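Long-range contacts in GphF Dehydratase 1 (Archangium violaceum, PDB 6MBF), which probably dehydrates, and may also isomerise and epimerise, polyketide intermediates as a double-hotdog dehydratase domain of the gephyronic acid polyketide synthase: residues L74-V79 with G126-R131; D263-D268 with S276-Q281; I232-R237 with R272-V277; G139-L144 with E241-L246. All coordinates share one frame; numbering follows the deposited sequence.

Contact 1 (L74-V79 with G126-R131)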
loop_
_atom_site.group_PDB
_atom_site.type_symbol
_atom_site.label_atom_id
_atom_site.label_comp_id
_atom_site.label_asym_id
_atom_site.label_seq_id
_atom_site.Cartn_x
_atom_site.Cartn_y
_atom_site.Cartn_z
ATOM N N LEU A 74 10.969 6.598 -8.200
ATOM C CA LEU A 74 11.154 5.293 -7.580
ATOM C C LEU A 74 10.137 4.321 -8.165
ATOM O O LEU A 74 8.962 4.660 -8.315
ATOM C CB LEU A 74 10.974 5.380 -6.064
ATOM C CG LEU A 74 11.792 6.416 -5.289
ATOM C CD1 LEU A 74 11.349 6.475 -3.833
ATOM C CD2 LEU A 74 13.257 6.071 -5.378
ATOM N N ILE A 75 10.582 3.106 -8.478
ATOM C CA ILE A 75 9.754 2.144 -9.196
ATOM C C ILE A 75 9.738 0.814 -8.452
ATOM O O ILE A 75 10.781 0.327 -8.001
ATOM C CB ILE A 75 10.261 1.943 -10.635
ATOM C CG1 ILE A 75 10.224 3.271 -11.403
ATOM C CG2 ILE A 75 9.431 0.895 -11.344
ATOM C CD1 ILE A 75 11.241 3.346 -12.530
ATOM N N VAL A 76 8.553 0.221 -8.323
ATOM C CA VAL A 76 8.424 -1.161 -7.875
ATOM C C VAL A 76 7.589 -1.889 -8.920
ATOM O O VAL A 76 6.548 -1.380 -9.338
ATOM C CB VAL A 76 7.774 -1.279 -6.476
ATOM C CG1 VAL A 76 7.967 -2.689 -5.937
ATOM C CG2 VAL A 76 8.357 -0.260 -5.494
ATOM N N GLU A 77 8.048 -3.062 -9.357
ATOM C CA GLU A 77 7.326 -3.832 -10.364
ATOM C C GLU A 77 7.169 -5.281 -9.919
ATOM O O GLU A 77 7.886 -5.767 -9.039
ATOM C CB GLU A 77 8.039 -3.776 -11.730
ATOM C CG GLU A 77 8.010 -2.408 -12.393
ATOM C CD GLU A 77 8.722 -2.392 -13.733
ATOM O OE1 GLU A 77 8.423 -1.504 -14.560
ATOM O OE2 GLU A 77 9.581 -3.269 -13.958
ATOM N N ASP A 78 6.204 -5.966 -10.542
ATOM C CA ASP A 78 6.052 -7.418 -10.403
ATOM C C ASP A 78 5.827 -7.821 -8.952
ATOM O O ASP A 78 6.426 -8.782 -8.465
ATOM C CB ASP A 78 7.271 -8.174 -10.950
ATOM C CG ASP A 78 7.377 -8.139 -12.452
ATOM O OD1 ASP A 78 8.523 -8.233 -12.951
ATOM O OD2 ASP A 78 6.337 -8.030 -13.131
ATOM N N VAL A 79 4.989 -7.069 -8.241
ATOM C CA VAL A 79 4.784 -7.320 -6.816
ATOM C C VAL A 79 3.771 -8.439 -6.644
ATOM O O VAL A 79 2.683 -8.409 -7.232
ATOM C CB VAL A 79 4.315 -6.049 -6.092
ATOM C CG1 VAL A 79 4.108 -6.333 -4.604
ATOM C CG2 VAL A 79 5.311 -4.927 -6.298
ATOM N N GLY A 126 9.184 -8.634 -5.253
ATOM C CA GLY A 126 9.071 -7.880 -6.490
ATOM C C GLY A 126 10.432 -7.369 -6.919
ATOM O O GLY A 126 11.467 -7.878 -6.478
ATOM N N ARG A 127 10.417 -6.345 -7.765
ATOM C CA ARG A 127 11.641 -5.750 -8.288
ATOM C C ARG A 127 11.604 -4.247 -8.065
ATOM O O ARG A 127 10.531 -3.648 -7.992
ATOM C CB ARG A 127 11.814 -6.055 -9.776
ATOM C CG ARG A 127 11.692 -7.520 -10.105
ATOM C CD ARG A 127 11.558 -7.732 -11.604
ATOM N NE ARG A 127 11.005 -9.048 -11.909
ATOM C CZ ARG A 127 11.727 -10.162 -11.970
ATOM N NH1 ARG A 127 13.032 -10.118 -11.740
ATOM N NH2 ARG A 127 11.146 -11.317 -12.253
ATOM N N ILE A 128 12.781 -3.644 -7.923
ATOM C CA ILE A 128 12.872 -2.205 -7.703
ATOM C C ILE A 128 13.748 -1.587 -8.784
ATOM O O ILE A 128 14.640 -2.235 -9.346
ATOM C CB ILE A 128 13.410 -1.846 -6.300
ATOM C CG1 ILE A 128 14.672 -2.649 -5.975
ATOM C CG2 ILE A 128 12.323 -2.052 -5.222
ATOM C CD1 ILE A 128 15.354 -2.201 -4.691
ATOM N N ALA A 129 13.479 -0.323 -9.079
ATOM C CA ALA A 129 14.246 0.411 -10.075
ATOM C C ALA A 129 14.118 1.897 -9.780
ATOM O O ALA A 129 13.327 2.323 -8.933
ATOM C CB ALA A 129 13.784 0.081 -11.496
ATOM N N ARG A 130 14.914 2.679 -10.499
ATOM C CA ARG A 130 14.960 4.121 -10.343
ATOM C C ARG A 130 15.265 4.710 -11.710
ATOM O O ARG A 130 16.118 4.189 -12.432
ATOM C CB ARG A 130 16.021 4.510 -9.311
ATOM C CG ARG A 130 15.910 5.902 -8.768
ATOM C CD ARG A 130 16.577 5.943 -7.414
ATOM N NE ARG A 130 16.810 7.305 -6.967
ATOM C CZ ARG A 130 17.365 7.610 -5.805
ATOM N NH1 ARG A 130 17.728 6.641 -4.973
ATOM N NH2 ARG A 130 17.545 8.879 -5.465
ATOM N N ARG A 131 14.555 5.772 -12.075
ATOM C CA ARG A 131 14.697 6.354 -13.404
ATOM C C ARG A 131 14.692 7.870 -13.302
ATOM O O ARG A 131 13.943 8.442 -12.505
ATOM C CB ARG A 131 13.571 5.890 -14.338
ATOM C CG ARG A 131 13.684 6.431 -15.750
ATOM C CD ARG A 131 12.555 5.952 -16.647
ATOM N NE ARG A 131 11.283 6.608 -16.358
ATOM C CZ ARG A 131 10.246 6.000 -15.793
ATOM N NH1 ARG A 131 10.337 4.723 -15.459
ATOM N NH2 ARG A 131 9.122 6.666 -15.568
#
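Ile75 and Ala129 pair on the outer face of two antiparallel strands, their CB atoms 4.1 Å apart. Strands 74-77 and 126-131 run antiparallel, at 156°. Ile75 and Ala129 exchange two backbone hydrogen bonds, and so do Glu77 and Arg127.

The tight part is the opposite face, with Leu74, Val76 and Ile128. Val76 CG1 lies 3.4 Å from Arg127 O, while Val76 CG2 meets Ile128 CG2 at 4.4 Å. This face is covered by helix 52-65, through Leu59, and by Phe104. At its end Leu74 and Arg130 lie side by side. Leu74 CD2 sits over one face of the Arg130 guanidinium, whose NH2 bonds to Asn69 O.

The other side is looser and more polar. The Arg131 chain bends at chi3 (74°), which turns NE out of the line of the chain. Arg131 NH1 lies 3.4 Å from Ile75 CD1; NH2 forms a doubtfully short salt bridge with Glu233. The chain turns a corner at Asp78. There Arg127 NE donates to Asp78 OD1 at 2.8 Å, on the anti lone pair of that oxygen. The planes stand 82° apart, and a single N-H, that of NE, makes the bridge. Arg127 NH1 also forms a salt bridge with Glu102. An alanine in place of Arg127 would probably leave both Asp78 and Glu102 without this cationic mate and the corner less firmly held.

The chemistry implies a mainly apolar layer, with Arg130 at its end, toward the helix, and a more polar, charged side around Ile75 and Ala129.

Contact 2 (D263-D268 with S276-Q281)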
loop_
_atom_site.group_PDB
_atom_site.type_symbol
_atom_site.label_atom_id
_atom_site.label_comp_id
_atom_site.label_asym_id
_atom_site.label_seq_id
_atom_site.Cartn_x
_atom_site.Cartn_y
_atom_site.Cartn_z
ATOM N N ASP A 263 -6.303 0.384 -12.237
ATOM C CA ASP A 263 -5.196 1.304 -12.445
ATOM C C ASP A 263 -5.500 2.613 -11.724
ATOM O O ASP A 263 -6.660 3.014 -11.600
ATOM C CB ASP A 263 -4.973 1.574 -13.939
ATOM C CG ASP A 263 -4.852 0.304 -14.745
ATOM O OD1 ASP A 263 -4.055 -0.568 -14.348
ATOM O OD2 ASP A 263 -5.556 0.180 -15.772
ATOM N N LEU A 264 -4.460 3.279 -11.233
ATOM C CA LEU A 264 -4.653 4.517 -10.492
ATOM C C LEU A 264 -3.574 5.520 -10.858
ATOM O O LEU A 264 -2.445 5.152 -11.195
ATOM C CB LEU A 264 -4.634 4.298 -8.969
ATOM C CG LEU A 264 -5.655 3.343 -8.355
ATOM C CD1 LEU A 264 -5.128 1.926 -8.337
ATOM C CD2 LEU A 264 -5.970 3.802 -6.931
ATOM N N ARG A 265 -3.942 6.798 -10.803
ATOM C CA ARG A 265 -3.026 7.911 -11.010
ATOM C C ARG A 265 -3.259 8.912 -9.890
ATOM O O ARG A 265 -4.397 9.338 -9.665
ATOM C CB ARG A 265 -3.246 8.567 -12.379
ATOM C CG ARG A 265 -3.085 7.607 -13.559
ATOM C CD ARG A 265 -1.673 7.075 -13.615
ATOM N NE ARG A 265 -1.382 6.320 -14.832
ATOM C CZ ARG A 265 -1.336 4.993 -14.913
ATOM N NH1 ARG A 265 -1.579 4.237 -13.847
ATOM N NH2 ARG A 265 -1.034 4.420 -16.073
ATOM N N LEU A 266 -2.192 9.258 -9.173
ATOM C CA LEU A 266 -2.263 10.194 -8.058
ATOM C C LEU A 266 -1.679 11.537 -8.487
ATOM O O LEU A 266 -0.580 11.587 -9.046
ATOM C CB LEU A 266 -1.501 9.653 -6.841
ATOM C CG LEU A 266 -2.097 8.497 -6.014
ATOM C CD1 LEU A 266 -2.303 7.229 -6.831
ATOM C CD2 LEU A 266 -1.187 8.214 -4.836
ATOM N N PHE A 267 -2.397 12.623 -8.195
ATOM C CA PHE A 267 -1.985 13.971 -8.567
ATOM C C PHE A 267 -1.927 14.858 -7.333
ATOM O O PHE A 267 -2.737 14.707 -6.413
ATOM C CB PHE A 267 -2.956 14.593 -9.581
ATOM C CG PHE A 267 -3.089 13.809 -10.851
ATOM C CD1 PHE A 267 -2.313 14.114 -11.962
ATOM C CD2 PHE A 267 -3.995 12.762 -10.931
ATOM C CE1 PHE A 267 -2.435 13.381 -13.134
ATOM C CE2 PHE A 267 -4.119 12.029 -12.095
ATOM C CZ PHE A 267 -3.344 12.337 -13.195
ATOM N N ASP A 268 -0.978 15.797 -7.306
ATOM C CA ASP A 268 -1.020 16.764 -6.218
ATOM C C ASP A 268 -2.151 17.759 -6.477
ATOM O O ASP A 268 -2.857 17.687 -7.490
ATOM C CB ASP A 268 0.346 17.430 -6.018
ATOM C CG ASP A 268 0.788 18.312 -7.186
ATOM O OD1 ASP A 268 -0.043 18.761 -8.003
ATOM O OD2 ASP A 268 2.012 18.564 -7.272
ATOM N N SER A 276 1.825 6.571 -9.918
ATOM C CA SER A 276 0.985 5.804 -10.828
ATOM C C SER A 276 1.043 4.334 -10.454
ATOM O O SER A 276 2.120 3.797 -10.178
ATOM C CB SER A 276 1.420 5.975 -12.281
ATOM O OG SER A 276 2.755 5.535 -12.445
ATOM N N VAL A 277 -0.118 3.687 -10.479
ATOM C CA VAL A 277 -0.276 2.289 -10.087
ATOM C C VAL A 277 -0.914 1.558 -11.261
ATOM O O VAL A 277 -2.017 1.917 -11.689
ATOM C CB VAL A 277 -1.135 2.131 -8.818
ATOM C CG1 VAL A 277 -1.323 0.658 -8.504
ATOM C CG2 VAL A 277 -0.497 2.855 -7.624
ATOM N N ASP A 278 -0.221 0.555 -11.795
ATOM C CA ASP A 278 -0.731 -0.229 -12.913
ATOM C C ASP A 278 -1.112 -1.621 -12.435
ATOM O O ASP A 278 -0.290 -2.323 -11.836
ATOM C CB ASP A 278 0.304 -0.347 -14.039
ATOM C CG ASP A 278 0.641 0.990 -14.660
ATOM O OD1 ASP A 278 1.823 1.205 -15.013
ATOM O OD2 ASP A 278 -0.276 1.827 -14.776
ATOM N N ALA A 279 -2.348 -2.026 -12.733
ATOM C CA ALA A 279 -2.824 -3.385 -12.498
ATOM C C ALA A 279 -2.660 -3.797 -11.031
ATOM O O ALA A 279 -2.027 -4.801 -10.697
ATOM C CB ALA A 279 -2.119 -4.373 -13.438
ATOM N N LEU A 280 -3.240 -2.993 -10.147
ATOM C CA LEU A 280 -3.486 -3.468 -8.799
ATOM C C LEU A 280 -4.455 -4.644 -8.871
ATOM O O LEU A 280 -5.552 -4.518 -9.419
ATOM C CB LEU A 280 -4.063 -2.337 -7.951
ATOM C CG LEU A 280 -4.508 -2.722 -6.540
ATOM C CD1 LEU A 280 -3.318 -3.126 -5.698
ATOM C CD2 LEU A 280 -5.280 -1.582 -5.880
ATOM N N GLN A 281 -4.043 -5.795 -8.356
ATOM C CA GLN A 281 -4.828 -7.019 -8.449
ATOM C C GLN A 281 -5.446 -7.301 -7.086
ATOM O O GLN A 281 -4.733 -7.398 -6.083
ATOM C CB GLN A 281 -3.951 -8.174 -8.936
ATOM C CG GLN A 281 -3.550 -8.004 -10.407
ATOM C CD GLN A 281 -2.135 -8.463 -10.712
ATOM O OE1 GLN A 281 -1.222 -7.648 -10.883
ATOM N NE2 GLN A 281 -1.951 -9.771 -10.808
#
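Arg265 lays its side chain over Ser276, with Arg265 CD 3.5 Å from Ser276 CB. The same CB lies over one face of the guanidinium. A bend at chi2 (-63°) swings CD toward the neighbouring strand. NH1 and NH2 then both donate to Asp278 OD2, at 2.9 Å from NH1 and 3.0 Å from NH2. Both come from the syn side of that oxygen, and the guanidinium and carboxylate planes are 65° apart.

Arg265 NH1 also bonds back to Leu264 O at 2.9 Å. Arg265 and Ser276 each have two conformers, so the packing, the grip and the bond to Leu264 O hold for the copy given. Val277 N reaches Leu264 O from the opposite face of the carbonyl plane, so in this conformer two donors meet the oxygen. Leu264 N in turn donates to Val277 O. These bonds belong to the beta hairpin of strands 259-267 and 273-284, which run antiparallel in the hotdog-fold dehydratase.

On the other face Leu264 and Val277 lie side by side, pointing the same way. Leu264 CD1 is 4.0 Å from Val277 CG1 and 4.3 Å from Leu280 CD2. Phe207 of helix 200-214 touches both leucines.

Regular pairing breaks at Ala279 and Leu280, which both face Ala262 in a G1 beta bulge. Asp263 OD1 takes the Ala279 N-H at 2.8 Å, nearly along its C-O axis. Asp263 OD2 bonds to His249 NE2.

Contact 3 (I232-R237 with R272-V277)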
loop_
_atom_site.group_PDB
_atom_site.type_symbol
_atom_site.label_atom_id
_atom_site.label_comp_id
_atom_site.label_asym_id
_atom_site.label_seq_id
_atom_site.Cartn_x
_atom_site.Cartn_y
_atom_site.Cartn_z
ATOM N N ILE A 232 4.281 0.258 -9.612
ATOM C CA ILE A 232 3.998 1.529 -8.959
ATOM C C ILE A 232 5.209 2.431 -9.157
ATOM O O ILE A 232 6.349 1.988 -8.997
ATOM C CB ILE A 232 3.651 1.368 -7.463
ATOM C CG1 ILE A 232 3.421 2.743 -6.830
ATOM C CG2 ILE A 232 4.743 0.624 -6.714
ATOM C CD1 ILE A 232 2.802 2.694 -5.430
ATOM N N GLU A 233 4.964 3.675 -9.557
ATOM C CA GLU A 233 6.028 4.651 -9.741
ATOM C C GLU A 233 5.722 5.892 -8.920
ATOM O O GLU A 233 4.597 6.396 -8.947
ATOM C CB GLU A 233 6.192 5.010 -11.211
ATOM C CG GLU A 233 7.334 5.954 -11.466
ATOM C CD GLU A 233 7.663 6.038 -12.929
ATOM O OE1 GLU A 233 6.765 5.755 -13.754
ATOM O OE2 GLU A 233 8.822 6.369 -13.254
ATOM N N LEU A 234 6.712 6.378 -8.181
ATOM C CA LEU A 234 6.552 7.544 -7.318
ATOM C C LEU A 234 7.458 8.668 -7.801
ATOM O O LEU A 234 8.671 8.471 -7.948
ATOM C CB LEU A 234 6.885 7.199 -5.866
ATOM C CG LEU A 234 6.701 8.305 -4.828
ATOM C CD1 LEU A 234 5.229 8.697 -4.667
ATOM C CD2 LEU A 234 7.276 7.871 -3.488
ATOM N N ARG A 235 6.873 9.846 -8.033
ATOM C CA ARG A 235 7.608 10.988 -8.563
ATOM C C ARG A 235 7.846 12.096 -7.555
ATOM O O ARG A 235 8.627 13.009 -7.844
ATOM C CB ARG A 235 6.874 11.598 -9.765
ATOM C CG ARG A 235 6.427 10.604 -10.800
ATOM C CD ARG A 235 6.021 11.319 -12.073
ATOM N NE ARG A 235 5.867 10.389 -13.185
ATOM C CZ ARG A 235 6.009 10.727 -14.460
ATOM N NH1 ARG A 235 6.318 11.977 -14.780
ATOM N NH2 ARG A 235 5.853 9.818 -15.413
ATOM N N ALA A 236 7.154 12.086 -6.421
ATOM C CA ALA A 236 7.374 13.069 -5.370
ATOM C C ALA A 236 7.262 12.367 -4.027
ATOM O O ALA A 236 6.380 11.525 -3.839
ATOM C CB ALA A 236 6.367 14.223 -5.457
ATOM N N ARG A 237 8.162 12.700 -3.104
ATOM C CA ARG A 237 8.190 12.087 -1.784
ATOM C C ARG A 237 7.421 12.943 -0.777
ATOM O O ARG A 237 7.250 14.150 -0.953
ATOM C CB ARG A 237 9.628 11.905 -1.300
ATOM C CG ARG A 237 10.656 11.722 -2.402
ATOM C CD ARG A 237 10.835 10.274 -2.809
ATOM N NE ARG A 237 12.102 10.084 -3.519
ATOM C CZ ARG A 237 13.253 9.777 -2.924
ATOM N NH1 ARG A 237 14.361 9.624 -3.641
ATOM N NH2 ARG A 237 13.295 9.613 -1.609
ATOM N N ARG A 272 -0.307 18.011 -10.800
ATOM C CA ARG A 272 0.917 17.349 -11.229
ATOM C C ARG A 272 0.915 15.899 -10.765
ATOM O O ARG A 272 0.505 15.595 -9.646
ATOM C CB ARG A 272 2.146 18.066 -10.669
ATOM C CG ARG A 272 2.262 19.527 -11.079
ATOM C CD ARG A 272 3.426 20.209 -10.384
ATOM N NE ARG A 272 3.169 20.384 -8.960
ATOM C CZ ARG A 272 3.843 21.224 -8.180
ATOM N NH1 ARG A 272 4.813 21.972 -8.693
ATOM N NH2 ARG A 272 3.543 21.319 -6.893
ATOM N N LEU A 273 1.384 15.003 -11.634
ATOM C CA LEU A 273 1.392 13.577 -11.307
ATOM C C LEU A 273 2.385 13.269 -10.190
ATOM O O LEU A 273 3.564 13.628 -10.276
ATOM C CB LEU A 273 1.740 12.760 -12.546
ATOM C CG LEU A 273 1.656 11.246 -12.347
ATOM C CD1 LEU A 273 0.202 10.824 -12.229
ATOM C CD2 LEU A 273 2.349 10.512 -13.494
ATOM N N VAL A 274 1.897 12.597 -9.151
ATOM C CA VAL A 274 2.703 12.190 -8.005
ATOM C C VAL A 274 3.072 10.713 -8.069
ATOM O O VAL A 274 4.188 10.328 -7.714
ATOM C CB VAL A 274 1.937 12.514 -6.701
ATOM C CG1 VAL A 274 2.528 11.757 -5.519
ATOM C CG2 VAL A 274 1.951 14.011 -6.448
ATOM N N ALA A 275 2.141 9.863 -8.496
ATOM C CA ALA A 275 2.394 8.430 -8.494
ATOM C C ALA A 275 1.436 7.754 -9.459
ATOM O O ALA A 275 0.363 8.274 -9.761
ATOM C CB ALA A 275 2.246 7.829 -7.089
ATOM N N SER A 276 1.825 6.571 -9.918
ATOM C CA SER A 276 0.985 5.804 -10.828
ATOM C C SER A 276 1.043 4.334 -10.454
ATOM O O SER A 276 2.120 3.797 -10.178
ATOM C CB SER A 276 1.420 5.975 -12.281
ATOM O OG SER A 276 2.755 5.535 -12.445
ATOM N N VAL A 277 -0.118 3.687 -10.479
ATOM C CA VAL A 277 -0.276 2.289 -10.087
ATOM C C VAL A 277 -0.914 1.558 -11.261
ATOM O O VAL A 277 -2.017 1.917 -11.689
ATOM C CB VAL A 277 -1.135 2.131 -8.818
ATOM C CG1 VAL A 277 -1.323 0.658 -8.504
ATOM C CG2 VAL A 277 -0.497 2.855 -7.624
HETATM O O HOH W 1 4.706 8.125 -12.206
#
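In the hotdog fold of this dehydratase, strands 224-234 and 273-284 pair antiparallel, with Glu233 opposite Ser276. Their parts 232-234 and 273-277 run at 169° to each other. Glu233 and Ser276 form the hydrogen-bonded pair, and Glu233 N donates to Ser276 O at 2.9 Å. Val274 and Ala275 form a classic beta bulge opposite Leu266 on the other neighbouring strand. Beyond the end of strand 232-234, Arg235 N donates to Val274 O at 2.7 Å with a nearly straight N-H (170°).

The buried face is apolar. Ile232 and Val277 lie side by side, and Ile232 CD1 touches Val277 CG2 at 4.0 Å. Leu234 CD1 packs on Ala275 CB at 3.9 Å and reaches Val274 CG1 at 4.2 Å.

Past the strand end the contact is mixed. Arg235 is extended from CG to NE, and Leu273 CD2 lies over one face of its guanidinium, 3.5 Å above the plane and offset toward the rim. At the edge, in plane, Arg235 NE donates a hydrogen bond to a water at 2.7 Å. In the Ser276 conformer given, the same water is also bonded to OG, at 3.3 Å, so the bridge is tentative. The Glu233 carboxylate turns to Arg231 and Thr73, besides its short bridge to Arg131.

Such antiparallel strands, packed on one face against a long helix, are the frame of the hotdog fold.

Contact 4 (G139-L144 with E241-L246)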
loop_
_atom_site.group_PDB
_atom_site.type_symbol
_atom_site.label_atom_id
_atom_site.label_comp_id
_atom_site.label_asym_id
_atom_site.label_seq_id
_atom_site.Cartn_x
_atom_site.Cartn_y
_atom_site.Cartn_z
ATOM N N GLY A 139 -0.392 12.572 -18.760
ATOM C CA GLY A 139 -1.751 12.352 -18.298
ATOM C C GLY A 139 -2.181 13.366 -17.257
ATOM O O GLY A 139 -1.370 13.819 -16.449
ATOM N N GLN A 140 -3.463 13.725 -17.279
ATOM C CA GLN A 140 -4.013 14.726 -16.379
ATOM C C GLN A 140 -5.245 14.173 -15.676
ATOM O O GLN A 140 -5.879 13.220 -16.139
ATOM C CB GLN A 140 -4.381 16.016 -17.126
ATOM C CG GLN A 140 -5.425 15.842 -18.231
ATOM C CD GLN A 140 -4.836 15.328 -19.541
ATOM O OE1 GLN A 140 -3.971 14.451 -19.549
ATOM N NE2 GLN A 140 -5.305 15.881 -20.655
ATOM N N LEU A 141 -5.564 14.782 -14.540
ATOM C CA LEU A 141 -6.769 14.445 -13.802
ATOM C C LEU A 141 -7.991 14.761 -14.660
ATOM O O LEU A 141 -8.147 15.910 -15.103
ATOM C CB LEU A 141 -6.824 15.219 -12.486
ATOM C CG LEU A 141 -7.997 14.880 -11.570
ATOM C CD1 LEU A 141 -7.788 13.525 -10.898
ATOM C CD2 LEU A 141 -8.221 15.981 -10.538
ATOM N N PRO A 142 -8.855 13.789 -14.938
ATOM C CA PRO A 142 -10.011 14.055 -15.803
ATOM C C PRO A 142 -11.050 14.915 -15.106
ATOM O O PRO A 142 -11.110 15.005 -13.881
ATOM C CB PRO A 142 -10.563 12.657 -16.104
ATOM C CG PRO A 142 -10.066 11.802 -15.012
ATOM C CD PRO A 142 -8.742 12.364 -14.579
ATOM N N ARG A 143 -11.876 15.569 -15.917
ATOM C CA ARG A 143 -13.051 16.276 -15.421
ATOM C C ARG A 143 -14.196 15.282 -15.530
ATOM O O ARG A 143 -14.888 15.206 -16.542
ATOM C CB ARG A 143 -13.289 17.556 -16.214
ATOM C CG ARG A 143 -12.046 18.046 -16.981
ATOM C CD ARG A 143 -12.063 19.574 -17.231
ATOM N NE ARG A 143 -13.373 19.992 -17.713
ATOM C CZ ARG A 143 -13.657 21.181 -18.243
ATOM N NH1 ARG A 143 -12.725 22.127 -18.368
ATOM N NH2 ARG A 143 -14.900 21.430 -18.643
ATOM N N LEU A 144 -14.365 14.481 -14.477
ATOM C CA LEU A 144 -15.243 13.318 -14.537
ATOM C C LEU A 144 -16.716 13.698 -14.520
ATOM O O LEU A 144 -17.535 13.009 -15.146
ATOM C CB LEU A 144 -14.933 12.380 -13.367
ATOM C CG LEU A 144 -15.196 10.894 -13.604
ATOM C CD1 LEU A 144 -14.331 10.390 -14.745
ATOM C CD2 LEU A 144 -14.914 10.118 -12.334
ATOM N N GLU A 241 -1.481 14.768 0.482
ATOM C CA GLU A 241 -2.794 15.105 -0.045
ATOM C C GLU A 241 -2.742 14.962 -1.556
ATOM O O GLU A 241 -1.833 15.506 -2.195
ATOM C CB GLU A 241 -3.194 16.532 0.357
ATOM C CG GLU A 241 -4.604 16.926 -0.062
ATOM C CD GLU A 241 -5.007 18.299 0.453
ATOM O OE1 GLU A 241 -4.138 19.024 0.990
ATOM O OE2 GLU A 241 -6.192 18.658 0.303
ATOM N N VAL A 242 -3.694 14.211 -2.125
ATOM C CA VAL A 242 -3.757 14.012 -3.568
ATOM C C VAL A 242 -5.208 13.978 -4.024
ATOM O O VAL A 242 -6.134 13.762 -3.236
ATOM C CB VAL A 242 -3.072 12.706 -4.050
ATOM C CG1 VAL A 242 -1.566 12.714 -3.764
ATOM C CG2 VAL A 242 -3.744 11.493 -3.427
ATOM N N ARG A 243 -5.389 14.198 -5.315
ATOM C CA ARG A 243 -6.572 13.740 -6.019
ATOM C C ARG A 243 -6.168 12.515 -6.823
ATOM O O ARG A 243 -5.109 12.498 -7.455
ATOM C CB ARG A 243 -7.146 14.827 -6.928
ATOM C CG ARG A 243 -7.695 16.025 -6.157
ATOM C CD ARG A 243 -8.486 16.924 -7.103
ATOM N NE ARG A 243 -9.091 18.062 -6.410
ATOM C CZ ARG A 243 -8.502 19.242 -6.240
ATOM N NH1 ARG A 243 -7.279 19.466 -6.710
ATOM N NH2 ARG A 243 -9.138 20.207 -5.591
ATOM N N VAL A 244 -6.984 11.474 -6.769
ATOM C CA VAL A 244 -6.630 10.205 -7.389
ATOM C C VAL A 244 -7.687 9.853 -8.422
ATOM O O VAL A 244 -8.888 9.930 -8.141
ATOM C CB VAL A 244 -6.473 9.079 -6.349
ATOM C CG1 VAL A 244 -7.697 8.991 -5.431
ATOM C CG2 VAL A 244 -6.200 7.755 -7.054
ATOM N N HIS A 245 -7.241 9.500 -9.620
ATOM C CA HIS A 245 -8.115 8.938 -10.636
ATOM C C HIS A 245 -7.908 7.429 -10.663
ATOM O O HIS A 245 -6.767 6.958 -10.674
ATOM C CB HIS A 245 -7.822 9.559 -12.003
ATOM C CG HIS A 245 -8.640 8.984 -13.110
ATOM N ND1 HIS A 245 -8.086 8.566 -14.300
ATOM C CD2 HIS A 245 -9.966 8.723 -13.198
ATOM C CE1 HIS A 245 -9.039 8.090 -15.082
ATOM N NE2 HIS A 245 -10.187 8.170 -14.435
ATOM N N LEU A 246 -9.002 6.667 -10.649
ATOM C CA LEU A 246 -8.912 5.214 -10.686
ATOM C C LEU A 246 -9.797 4.673 -11.798
ATOM O O LEU A 246 -10.819 5.273 -12.145
ATOM C CB LEU A 246 -9.310 4.578 -9.341
ATOM C CG LEU A 246 -10.797 4.609 -8.965
ATOM C CD1 LEU A 246 -11.552 3.380 -9.495
ATOM C CD2 LEU A 246 -10.952 4.670 -7.479
#
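Pro142 and His245 meet by a CH-pi contact. Pro142 CG stands over the centre of the imidazole, 3.5 Å from the ring centroid and 8° off the ring normal. Pro142 CD reaches back over the near end of the ring, 3.7 Å from His245 CG. In His245, CG is anti to the backbone N (chi1 177°), which carries it, and the ring with it, out toward Pro142.

The other contacts are apolar packing by Leu141. Its two methyl groups serve different partners. Leu141 CD2 touches Arg243 CD at 3.6 Å and Arg243 CB at 3.9 Å, where the two side chains cross at about a right angle. Leu141 CD1 lies 4.1 Å from His245 CB. The aliphatic part of Arg243 does the touching, and its chain runs extended from CG to NE.

Polar bonding comes from outside the two segments. His245 NE2 is hydrogen-bonded to Glu178 OE1, which helps fix the turn of the ring under the proline. An alanine in place of His245 would probably leave Pro142 CG without the ring face it rests on, and Glu178 without this partner.

The segment 139-144 has no regular secondary structure. It lies across strand 241-248 at the surface. Leu141 also touches Phe267 of strand 259-267, and Pro142 and Leu144 touch Ile180 of strand 178-184. Those two strands flank strand 241-248. Its residues Val244 and Leu246 face the other way and pack on helix 200-214.

Overall arrangement
From the N terminus, contact 1 comes first: it pairs strand 73-81 with strand 121-131, closing a loop that is complete before the others open. Contact 4 opens next at 139-144 and closes at 241-246. It crosses contact 3, which opens at 232-237 inside that span and ends at 272-277. Contact 2 opens after contact 4 has closed, closes the hairpin 259-267 with 273-284, and shares Ser276 and Val277 with contact 3. Contacts 1 and 3 meet where the backbones of Val76 and Ile232 adjoin. Contacts 1 to 3 thus follow neighbouring strands from 121-131 through 73-81, 224-234 and 273-284 to 259-267. Contact 4 lays the 139-144 loop on the next strand, 241-248.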